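Local coordinates for paenibacillus xanthan lyase (Paenibacillus, PDB 6F2P), which cleaves the bacterial polysaccharide xanthan as a lyase, probably by beta-elimination as in other members of polysaccharide lyase family 8, at residues T657-W662 / T667-V672; N115-Y120 / W124-G129; V807-D812 / D894-V899. All coordinates share one frame; numbering follows the deposited sequence.

Overall arrangement
The three contacts follow one another along the chain without touching. Contact 2 lies in the N-terminal alpha-helical domain of the family 8 lyase and contact 1 in its C-terminal beta-sandwich; their centres are about 60 Å apart, on opposite sides of the chain's centre. Contact 3, in a further calcium-binding sandwich, is about 30 Å from contact 1 between centres, about 16 Å between nearest atoms. D812 of contact 3 bonds to K734 and Y705, whose strands belong to the same sheet as 667-669 of contact 1. Calcium is coordinated directly in contact 3 by D894, whereas in contact 2 the Q127 side chain only comes within about 4 Å of another calcium ion.

Contact 1 of 3, residues T657-W662 / T667-V672; sequences TGINFW and TTVGLV
I659 and F661, alternate residues of strand 656-661, project toward and pack against T667, V669 and V672. The methyl branch CG2 of I659 meets V669 CG1 at 3.5 Å, while the other branch ends with CD1 3.7 Å from V672 CB. V669 CG1 can serve both residues because chi1 of 62° sets it between the backbone N and the carbonyl carbon: it also lies 4.0 Å from F661 CZ. The F661 ring has I659 CG2 over one face and T667 CG2 at its edge, and its CZ reaches V672 CG1. Polar atoms enter only from the backbone: T667 O approaches F661 CE1 obliquely at 3.4 Å, and V672 O lies near the ring plane. With an alanine in place of F661, a gap is likely to open between T667 and V672, leaving I659 CG2 without its aromatic cover. A type II' turn, with V669 and V672 doubly hydrogen-bonded, shapes the second segment. Strand 656-661 is flanked by 646-651 and 678-684 in one sheet of the beta-sandwich; 667-669 is an outermost strand of the facing sheet, next to 672-674.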
loop_
_atom_site.group_PDB
_atom_site.type_symbol
_atom_site.label_atom_id
_atom_site.label_comp_id
_atom_site.label_asym_id
_atom_site.label_seq_id
_atom_site.Cartn_x
_atom_site.Cartn_y
_atom_site.Cartn_z
ATOM N N THR A 657 -11.695 -1.057 -16.468
ATOM C CA THR A 657 -11.083 -2.376 -16.384
ATOM C C THR A 657 -10.059 -2.383 -15.264
ATOM O O THR A 657 -9.298 -1.434 -15.110
ATOM C CB THR A 657 -10.377 -2.758 -17.701
ATOM O OG1 THR A 657 -11.253 -2.524 -18.818
ATOM C CG2 THR A 657 -9.955 -4.209 -17.677
ATOM N N GLY A 658 -10.056 -3.444 -14.465
ATOM C CA GLY A 658 -9.044 -3.623 -13.440
ATOM C C GLY A 658 -8.236 -4.874 -13.738
ATOM O O GLY A 658 -8.795 -5.904 -14.136
ATOM N N ILE A 659 -6.918 -4.792 -13.565
ATOM C CA ILE A 659 -6.052 -5.940 -13.805
ATOM C C ILE A 659 -4.961 -6.083 -12.751
ATOM O O ILE A 659 -4.266 -5.119 -12.447
ATOM C CB ILE A 659 -5.318 -5.818 -15.140
ATOM C CG1 ILE A 659 -6.286 -5.476 -16.279
ATOM C CG2 ILE A 659 -4.528 -7.096 -15.418
ATOM C CD1 ILE A 659 -5.602 -5.228 -17.611
ATOM N N ASN A 660 -4.803 -7.289 -12.207
ATOM C CA ASN A 660 -3.643 -7.600 -11.385
ATOM C C ASN A 660 -2.663 -8.513 -12.135
ATOM O O ASN A 660 -3.040 -9.585 -12.607
ATOM C CB ASN A 660 -4.062 -8.239 -10.061
ATOM C CG ASN A 660 -4.788 -7.265 -9.132
ATOM O OD1 ASN A 660 -4.567 -6.053 -9.183
ATOM N ND2 ASN A 660 -5.653 -7.803 -8.266
ATOM N N PHE A 661 -1.413 -8.068 -12.250
ATOM C CA PHE A 661 -0.344 -8.844 -12.870
ATOM C C PHE A 661 0.550 -9.480 -11.802
ATOM O O PHE A 661 1.147 -8.774 -10.981
ATOM C CB PHE A 661 0.519 -7.941 -13.748
ATOM C CG PHE A 661 -0.161 -7.463 -15.000
ATOM C CD1 PHE A 661 -0.179 -8.254 -16.138
ATOM C CD2 PHE A 661 -0.754 -6.214 -15.051
ATOM C CE1 PHE A 661 -0.793 -7.814 -17.307
ATOM C CE2 PHE A 661 -1.366 -5.768 -16.213
ATOM C CZ PHE A 661 -1.381 -6.569 -17.341
ATOM N N TRP A 662 0.666 -10.805 -11.834
ATOM C CA TRP A 662 1.334 -11.553 -10.765
ATOM C C TRP A 662 2.818 -11.861 -10.984
ATOM O O TRP A 662 3.519 -12.231 -10.039
ATOM C CB TRP A 662 0.582 -12.856 -10.488
ATOM C CG TRP A 662 -0.774 -12.626 -9.911
ATOM C CD1 TRP A 662 -1.973 -12.844 -10.521
ATOM C CD2 TRP A 662 -1.075 -12.115 -8.606
ATOM N NE1 TRP A 662 -3.003 -12.503 -9.678
ATOM C CE2 TRP A 662 -2.477 -12.056 -8.495
ATOM C CE3 TRP A 662 -0.294 -11.711 -7.519
ATOM C CZ2 TRP A 662 -3.115 -11.604 -7.340
ATOM C CZ3 TRP A 662 -0.929 -11.265 -6.374
ATOM C CH2 TRP A 662 -2.325 -11.211 -6.295
ATOM N N THR A 667 3.511 -9.774 -19.866
ATOM C CA THR A 667 2.217 -10.437 -19.727
ATOM C C THR A 667 1.108 -9.587 -20.342
ATOM O O THR A 667 1.042 -8.380 -20.099
ATOM C CB THR A 667 1.888 -10.704 -18.242
ATOM O OG1 THR A 667 2.909 -11.527 -17.665
ATOM C CG2 THR A 667 0.566 -11.413 -18.107
ATOM N N THR A 668 0.240 -10.214 -21.138
ATOM C CA THR A 668 -0.799 -9.476 -21.852
ATOM C C THR A 668 -2.196 -9.992 -21.522
ATOM O O THR A 668 -2.471 -11.179 -21.658
ATOM C CB THR A 668 -0.592 -9.547 -23.397
ATOM O OG1 THR A 668 0.715 -9.061 -23.753
ATOM C CG2 THR A 668 -1.657 -8.744 -24.131
ATOM N N VAL A 669 -3.078 -9.093 -21.095
ATOM C CA VAL A 669 -4.496 -9.412 -20.933
ATOM C C VAL A 669 -5.337 -8.192 -21.313
ATOM O O VAL A 669 -4.990 -7.059 -20.974
ATOM C CB VAL A 669 -4.837 -9.876 -19.494
ATOM C CG1 VAL A 669 -4.549 -8.782 -18.489
ATOM C CG2 VAL A 669 -6.305 -10.312 -19.394
ATOM N N GLY A 670 -6.439 -8.420 -22.023
ATOM C CA GLY A 670 -7.219 -7.314 -22.539
ATOM C C GLY A 670 -6.353 -6.519 -23.506
ATOM O O GLY A 670 -5.718 -7.090 -24.388
ATOM N N LEU A 671 -6.321 -5.202 -23.334
ATOM C CA LEU A 671 -5.494 -4.334 -24.166
ATOM C C LEU A 671 -4.131 -4.094 -23.535
ATOM O O LEU A 671 -3.260 -3.483 -24.145
ATOM C CB LEU A 671 -6.186 -2.983 -24.376
ATOM C CG LEU A 671 -7.612 -3.055 -24.936
ATOM C CD1 LEU A 671 -8.174 -1.676 -25.152
ATOM C CD2 LEU A 671 -7.662 -3.865 -26.228
ATOM N N VAL A 672 -3.946 -4.581 -22.314
ATOM C CA VAL A 672 -2.819 -4.149 -21.506
ATOM C C VAL A 672 -1.706 -5.184 -21.404
ATOM O O VAL A 672 -1.946 -6.375 -21.188
ATOM C CB VAL A 672 -3.274 -3.740 -20.089
ATOM C CG1 VAL A 672 -2.118 -3.126 -19.311
ATOM C CG2 VAL A 672 -4.438 -2.767 -20.166
#

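Contact 2 of 3, residues N115-Y120 / W124-G129; sequences NGCSQY and WHWQIG
W126 CG lies anti to its own carbonyl carbon (chi1 -61°), which sends the indole from the helix onto the 115-120 loop, and Y120 CG, between its backbone N and carbonyl carbon (chi1 49°), turns the phenol to receive it. The two rings form an edge-to-face pair with planes nearly perpendicular: W126 CZ2 points over the face of Y120, 3.5 Å from CE2. Beside it, on the same side of the indole, W126 NE1 donates to Y120 O over 2.9 Å at an angle of 158°, the acceptor close to the ring plane. This bond satisfies the polar atom of a buried side chain and fixes the rotation of the ring. One face of the indole is covered by the loop: Q119 CB sits 3.7 Å from the centroid of the five-membered ring, almost on its normal, a CH-pi contact, and S118 O lies over the six-membered ring nearer its rim. C117 SG comes in obliquely, 3.9 Å from W126 CZ3, a sulfur-aromatic contact. Toward the helix, a water donates to Q119 OE1 at 2.6 Å and to Q127 OE1, bridging the two amides. The helix carries a wider pi-type turn at 125-129, where G129 N as well as I128 N bonds to W124 O, the two reaching it from opposite faces of the carbonyl plane. The loop joins helix 95-111 to helix 123-141; W126 also packs on I70 of helix 68-85 and on F113, Y120 OH accepts from G64 N, and C117 O bonds to Y159 OH of helix 147-160.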
loop_
_atom_site.group_PDB
_atom_site.type_symbol
_atom_site.label_atom_id
_atom_site.label_comp_id
_atom_site.label_asym_id
_atom_site.label_seq_id
_atom_site.Cartn_x
_atom_site.Cartn_y
_atom_site.Cartn_z
ATOM N N ASN A 115 5.163 12.221 46.935
ATOM C CA ASN A 115 6.533 12.491 46.546
ATOM C C ASN A 115 7.528 11.673 47.369
ATOM O O ASN A 115 7.739 11.940 48.551
ATOM C CB ASN A 115 6.828 13.986 46.672
ATOM C CG ASN A 115 8.263 14.322 46.351
ATOM O OD1 ASN A 115 8.965 13.558 45.674
ATOM N ND2 ASN A 115 8.714 15.480 46.831
ATOM N N GLY A 116 8.124 10.668 46.734
ATOM C CA GLY A 116 9.131 9.839 47.371
ATOM C C GLY A 116 8.663 8.415 47.605
ATOM O O GLY A 116 9.427 7.566 48.076
ATOM N N CYS A 117 7.402 8.153 47.275
ATOM C CA CYS A 117 6.798 6.848 47.523
ATOM C C CYS A 117 7.468 5.725 46.740
ATOM O O CYS A 117 8.167 5.959 45.758
ATOM C CB CYS A 117 5.321 6.888 47.158
ATOM S SG CYS A 117 5.055 7.082 45.392
ATOM N N SER A 118 7.233 4.496 47.177
ATOM C CA SER A 118 7.753 3.337 46.476
ATOM C C SER A 118 6.837 3.001 45.311
ATOM O O SER A 118 5.630 2.881 45.488
ATOM C CB SER A 118 7.866 2.146 47.426
ATOM O OG SER A 118 8.164 0.961 46.712
ATOM N N GLN A 119 7.406 2.851 44.121
ATOM C CA GLN A 119 6.602 2.551 42.944
ATOM C C GLN A 119 6.719 1.085 42.588
ATOM O O GLN A 119 7.369 0.717 41.616
ATOM C CB GLN A 119 7.027 3.425 41.770
ATOM C CG GLN A 119 6.956 4.907 42.083
ATOM C CD GLN A 119 7.636 5.750 41.035
ATOM O OE1 GLN A 119 7.337 5.638 39.843
ATOM N NE2 GLN A 119 8.567 6.600 41.470
ATOM N N TYR A 120 6.087 0.252 43.403
ATOM C CA TYR A 120 6.214 -1.188 43.276
ATOM C C TYR A 120 5.431 -1.700 42.087
ATOM O O TYR A 120 4.472 -1.068 41.641
ATOM C CB TYR A 120 5.753 -1.880 44.566
ATOM C CG TYR A 120 4.416 -1.410 45.078
ATOM C CD1 TYR A 120 3.232 -1.970 44.608
ATOM C CD2 TYR A 120 4.333 -0.404 46.032
ATOM C CE1 TYR A 120 2.002 -1.542 45.074
ATOM C CE2 TYR A 120 3.107 0.033 46.508
ATOM C CZ TYR A 120 1.945 -0.538 46.025
ATOM O OH TYR A 120 0.724 -0.107 46.496
ATOM N N TRP A 124 3.081 1.845 34.966
ATOM C CA TRP A 124 2.057 2.622 34.295
ATOM C C TRP A 124 1.095 3.305 35.270
ATOM O O TRP A 124 0.679 4.447 35.056
ATOM C CB TRP A 124 1.297 1.730 33.313
ATOM C CG TRP A 124 0.400 2.493 32.428
ATOM C CD1 TRP A 124 0.717 3.041 31.222
ATOM C CD2 TRP A 124 -0.966 2.827 32.678
ATOM N NE1 TRP A 124 -0.369 3.693 30.701
ATOM C CE2 TRP A 124 -1.418 3.576 31.574
ATOM C CE3 TRP A 124 -1.852 2.563 33.725
ATOM C CZ2 TRP A 124 -2.718 4.064 31.485
ATOM C CZ3 TRP A 124 -3.149 3.052 33.634
ATOM C CH2 TRP A 124 -3.567 3.795 32.520
ATOM N N HIS A 125 0.747 2.611 36.346
ATOM C CA HIS A 125 -0.214 3.157 37.301
ATOM C C HIS A 125 0.368 4.313 38.123
ATOM O O HIS A 125 -0.357 5.224 38.535
ATOM C CB HIS A 125 -0.774 2.054 38.192
ATOM C CG HIS A 125 -1.487 0.981 37.429
ATOM N ND1 HIS A 125 -2.695 1.196 36.802
ATOM C CD2 HIS A 125 -1.152 -0.304 37.169
ATOM C CE1 HIS A 125 -3.078 0.087 36.196
ATOM N NE2 HIS A 125 -2.158 -0.839 36.400
ATOM N N TRP A 126 1.682 4.297 38.320
ATOM C CA TRP A 126 2.348 5.366 39.050
ATOM C C TRP A 126 2.515 6.614 38.189
ATOM O O TRP A 126 2.285 7.735 38.645
ATOM C CB TRP A 126 3.704 4.886 39.578
ATOM C CG TRP A 126 3.561 3.730 40.532
ATOM C CD1 TRP A 126 3.761 2.408 40.258
ATOM C CD2 TRP A 126 3.149 3.797 41.905
ATOM N NE1 TRP A 126 3.513 1.650 41.376
ATOM C CE2 TRP A 126 3.134 2.479 42.400
ATOM C CE3 TRP A 126 2.801 4.845 42.765
ATOM C CZ2 TRP A 126 2.787 2.181 43.716
ATOM C CZ3 TRP A 126 2.455 4.544 44.077
ATOM C CH2 TRP A 126 2.448 3.226 44.534
ATOM N N GLN A 127 2.883 6.418 36.929
ATOM C CA GLN A 127 3.288 7.541 36.093
ATOM C C GLN A 127 2.174 8.111 35.215
ATOM O O GLN A 127 2.271 9.239 34.737
ATOM C CB GLN A 127 4.493 7.141 35.243
ATOM C CG GLN A 127 5.640 6.564 36.060
ATOM C CD GLN A 127 6.889 6.322 35.241
ATOM O OE1 GLN A 127 7.705 5.479 35.584
ATOM N NE2 GLN A 127 7.045 7.068 34.152
ATOM N N ILE A 128 1.114 7.344 35.006
ATOM C CA ILE A 128 0.074 7.772 34.085
ATOM C C ILE A 128 -1.334 7.608 34.649
ATOM O O ILE A 128 -2.053 8.590 34.800
ATOM C CB ILE A 128 0.190 7.031 32.741
ATOM C CG1 ILE A 128 1.495 7.432 32.037
ATOM C CG2 ILE A 128 -1.031 7.308 31.873
ATOM C CD1 ILE A 128 1.783 6.667 30.781
ATOM N N GLY A 129 -1.717 6.371 34.969
ATOM C CA GLY A 129 -3.071 6.072 35.413
ATOM C C GLY A 129 -3.482 6.847 36.648
ATOM O O GLY A 129 -4.562 7.450 36.701
HETATM O O HOH W 1 6.746 3.845 38.091
#

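Contact 3 of 3, residues V807-D812 / D894-V899; sequences VEFSLD and DNFSLV. With CA (calcium ion), chain C.
F809 is the first residue of 807-812 to meet 894-899: its CD2 lies 4.0 Å from CE2 of F896, at the edge of the F896 ring, and the two side chains cross at about a right angle. CE2 of F896 in turn approaches the F809 ring obliquely, an apolar contact of ring carbons. Two residues beyond F809, L811 brings CD2 to 4.1 Å from CD2 of the same F896 ring, coming in obliquely. F896 is thus touched through two neighbouring ring carbons; its CG is set anti to its carbonyl carbon (chi1 -70°), which directs the ring between the sheets at F809 and L811. Strand 806-813 pairs with 871-882 in one sheet and 891-900 belongs to the other; F875 and L877 flank the contact, and L796 and F798 lie against F809, so the three residues are part of the core of a beta-sandwich. At the start of the second segment D894 binds calcium twice, through OD1 at 2.3 Å and its carbonyl O at 2.8 Å; the carboxylates of E769 and E771 and the carbonyl oxygens of S791 and K794 supply further ligands. D894 and N895 form a classic beta bulge opposite R824, whose NH1 makes a salt bridge with D894 OD2. The chemistry is therefore divided: nondirectional apolar packing joins the sheets, while the ion and R824 probably offset the clustered carboxylates and hold the bulged part of strand 891-900 in place.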
loop_
_atom_site.group_PDB
_atom_site.type_symbol
_atom_site.label_atom_id
_atom_site.label_comp_id
_atom_site.label_asym_id
_atom_site.label_seq_id
_atom_site.Cartn_x
_atom_site.Cartn_y
_atom_site.Cartn_z
ATOM N N VAL A 807 26.815 -5.532 -4.654
ATOM C CA VAL A 807 25.862 -4.435 -4.748
ATOM C C VAL A 807 25.135 -4.612 -6.074
ATOM O O VAL A 807 25.767 -4.797 -7.116
ATOM C CB VAL A 807 26.543 -3.054 -4.724
ATOM C CG1 VAL A 807 25.497 -1.943 -4.734
ATOM C CG2 VAL A 807 27.466 -2.928 -3.522
ATOM N N GLU A 808 23.810 -4.592 -6.030
ATOM C CA GLU A 808 23.011 -4.863 -7.210
ATOM C C GLU A 808 22.224 -3.608 -7.580
ATOM O O GLU A 808 21.475 -3.069 -6.757
ATOM C CB GLU A 808 22.081 -6.053 -6.946
ATOM C CG GLU A 808 21.217 -6.470 -8.126
ATOM C CD GLU A 808 20.438 -7.746 -7.855
ATOM O OE1 GLU A 808 20.863 -8.816 -8.348
ATOM O OE2 GLU A 808 19.406 -7.682 -7.150
ATOM N N PHE A 809 22.419 -3.133 -8.808
ATOM C CA PHE A 809 21.777 -1.905 -9.264
ATOM C C PHE A 809 20.629 -2.203 -10.223
ATOM O O PHE A 809 20.557 -3.287 -10.799
ATOM C CB PHE A 809 22.781 -1.007 -9.983
ATOM C CG PHE A 809 24.002 -0.675 -9.182
ATOM C CD1 PHE A 809 24.022 0.445 -8.361
ATOM C CD2 PHE A 809 25.146 -1.455 -9.280
ATOM C CE1 PHE A 809 25.156 0.772 -7.628
ATOM C CE2 PHE A 809 26.286 -1.131 -8.563
ATOM C CZ PHE A 809 26.290 -0.013 -7.734
ATOM N N SER A 810 19.745 -1.230 -10.407
ATOM C CA SER A 810 18.711 -1.350 -11.421
ATOM C C SER A 810 18.911 -0.293 -12.497
ATOM O O SER A 810 18.907 0.903 -12.218
ATOM C CB SER A 810 17.316 -1.225 -10.812
ATOM O OG SER A 810 16.330 -1.411 -11.813
ATOM N N LEU A 811 19.092 -0.753 -13.731
ATOM C CA LEU A 811 19.324 0.126 -14.867
ATOM C C LEU A 811 18.163 0.020 -15.844
ATOM O O LEU A 811 17.671 -1.078 -16.125
ATOM C CB LEU A 811 20.624 -0.253 -15.583
ATOM C CG LEU A 811 21.984 0.095 -14.963
ATOM C CD1 LEU A 811 22.193 -0.563 -13.593
ATOM C CD2 LEU A 811 23.107 -0.293 -15.929
ATOM N N ASP A 812 17.722 1.161 -16.359
ATOM C CA ASP A 812 16.685 1.175 -17.380
ATOM C C ASP A 812 17.308 1.035 -18.776
ATOM O O ASP A 812 17.872 1.992 -19.310
ATOM C CB ASP A 812 15.872 2.468 -17.290
ATOM C CG ASP A 812 14.632 2.441 -18.163
ATOM O OD1 ASP A 812 14.455 1.462 -18.928
ATOM O OD2 ASP A 812 13.836 3.405 -18.091
ATOM N N ASP A 894 32.461 4.418 -11.076
ATOM C CA ASP A 894 32.045 5.708 -11.622
ATOM C C ASP A 894 30.740 5.576 -12.395
ATOM O O ASP A 894 29.779 6.292 -12.115
ATOM C CB ASP A 894 33.144 6.325 -12.504
ATOM C CG ASP A 894 32.822 7.760 -12.946
ATOM O OD1 ASP A 894 31.794 8.316 -12.489
ATOM O OD2 ASP A 894 33.601 8.341 -13.738
ATOM N N ASN A 895 30.708 4.664 -13.365
ATOM C CA ASN A 895 29.501 4.463 -14.164
ATOM C C ASN A 895 29.475 3.152 -14.945
ATOM O O ASN A 895 30.414 2.362 -14.888
ATOM C CB ASN A 895 29.257 5.654 -15.105
ATOM C CG ASN A 895 30.346 5.819 -16.157
ATOM O OD1 ASN A 895 30.988 4.856 -16.574
ATOM N ND2 ASN A 895 30.547 7.055 -16.603
ATOM N N PHE A 896 28.376 2.932 -15.658
ATOM C CA PHE A 896 28.283 1.869 -16.645
ATOM C C PHE A 896 28.019 2.516 -17.999
ATOM O O PHE A 896 27.438 3.599 -18.075
ATOM C CB PHE A 896 27.130 0.916 -16.330
ATOM C CG PHE A 896 27.343 0.062 -15.111
ATOM C CD1 PHE A 896 28.195 -1.028 -15.156
ATOM C CD2 PHE A 896 26.662 0.329 -13.932
ATOM C CE1 PHE A 896 28.386 -1.823 -14.047
ATOM C CE2 PHE A 896 26.845 -0.470 -12.812
ATOM C CZ PHE A 896 27.713 -1.547 -12.872
ATOM N N SER A 897 28.456 1.852 -19.060
ATOM C CA SER A 897 28.052 2.207 -20.407
ATOM C C SER A 897 27.610 0.931 -21.098
ATOM O O SER A 897 28.204 -0.118 -20.888
ATOM C CB SER A 897 29.217 2.827 -21.179
ATOM O OG SER A 897 29.571 4.091 -20.654
ATOM N N LEU A 898 26.561 1.012 -21.905
ATOM C CA LEU A 898 26.196 -0.101 -22.774
ATOM C C LEU A 898 26.482 0.320 -24.205
ATOM O O LEU A 898 25.887 1.271 -24.707
ATOM C CB LEU A 898 24.721 -0.466 -22.633
ATOM C CG LEU A 898 24.158 -0.598 -21.222
ATOM C CD1 LEU A 898 22.724 -1.093 -21.293
ATOM C CD2 LEU A 898 25.011 -1.512 -20.375
ATOM N N VAL A 899 27.403 -0.389 -24.846
ATOM C CA VAL A 899 27.842 -0.075 -26.197
ATOM C C VAL A 899 27.282 -1.111 -27.163
ATOM O O VAL A 899 27.234 -2.292 -26.834
ATOM C CB VAL A 899 29.374 -0.113 -26.276
ATOM C CG1 VAL A 899 29.851 0.312 -27.655
ATOM C CG2 VAL A 899 29.971 0.771 -25.191
HETATM CA CA CA C . 29.793 9.092 -11.772
#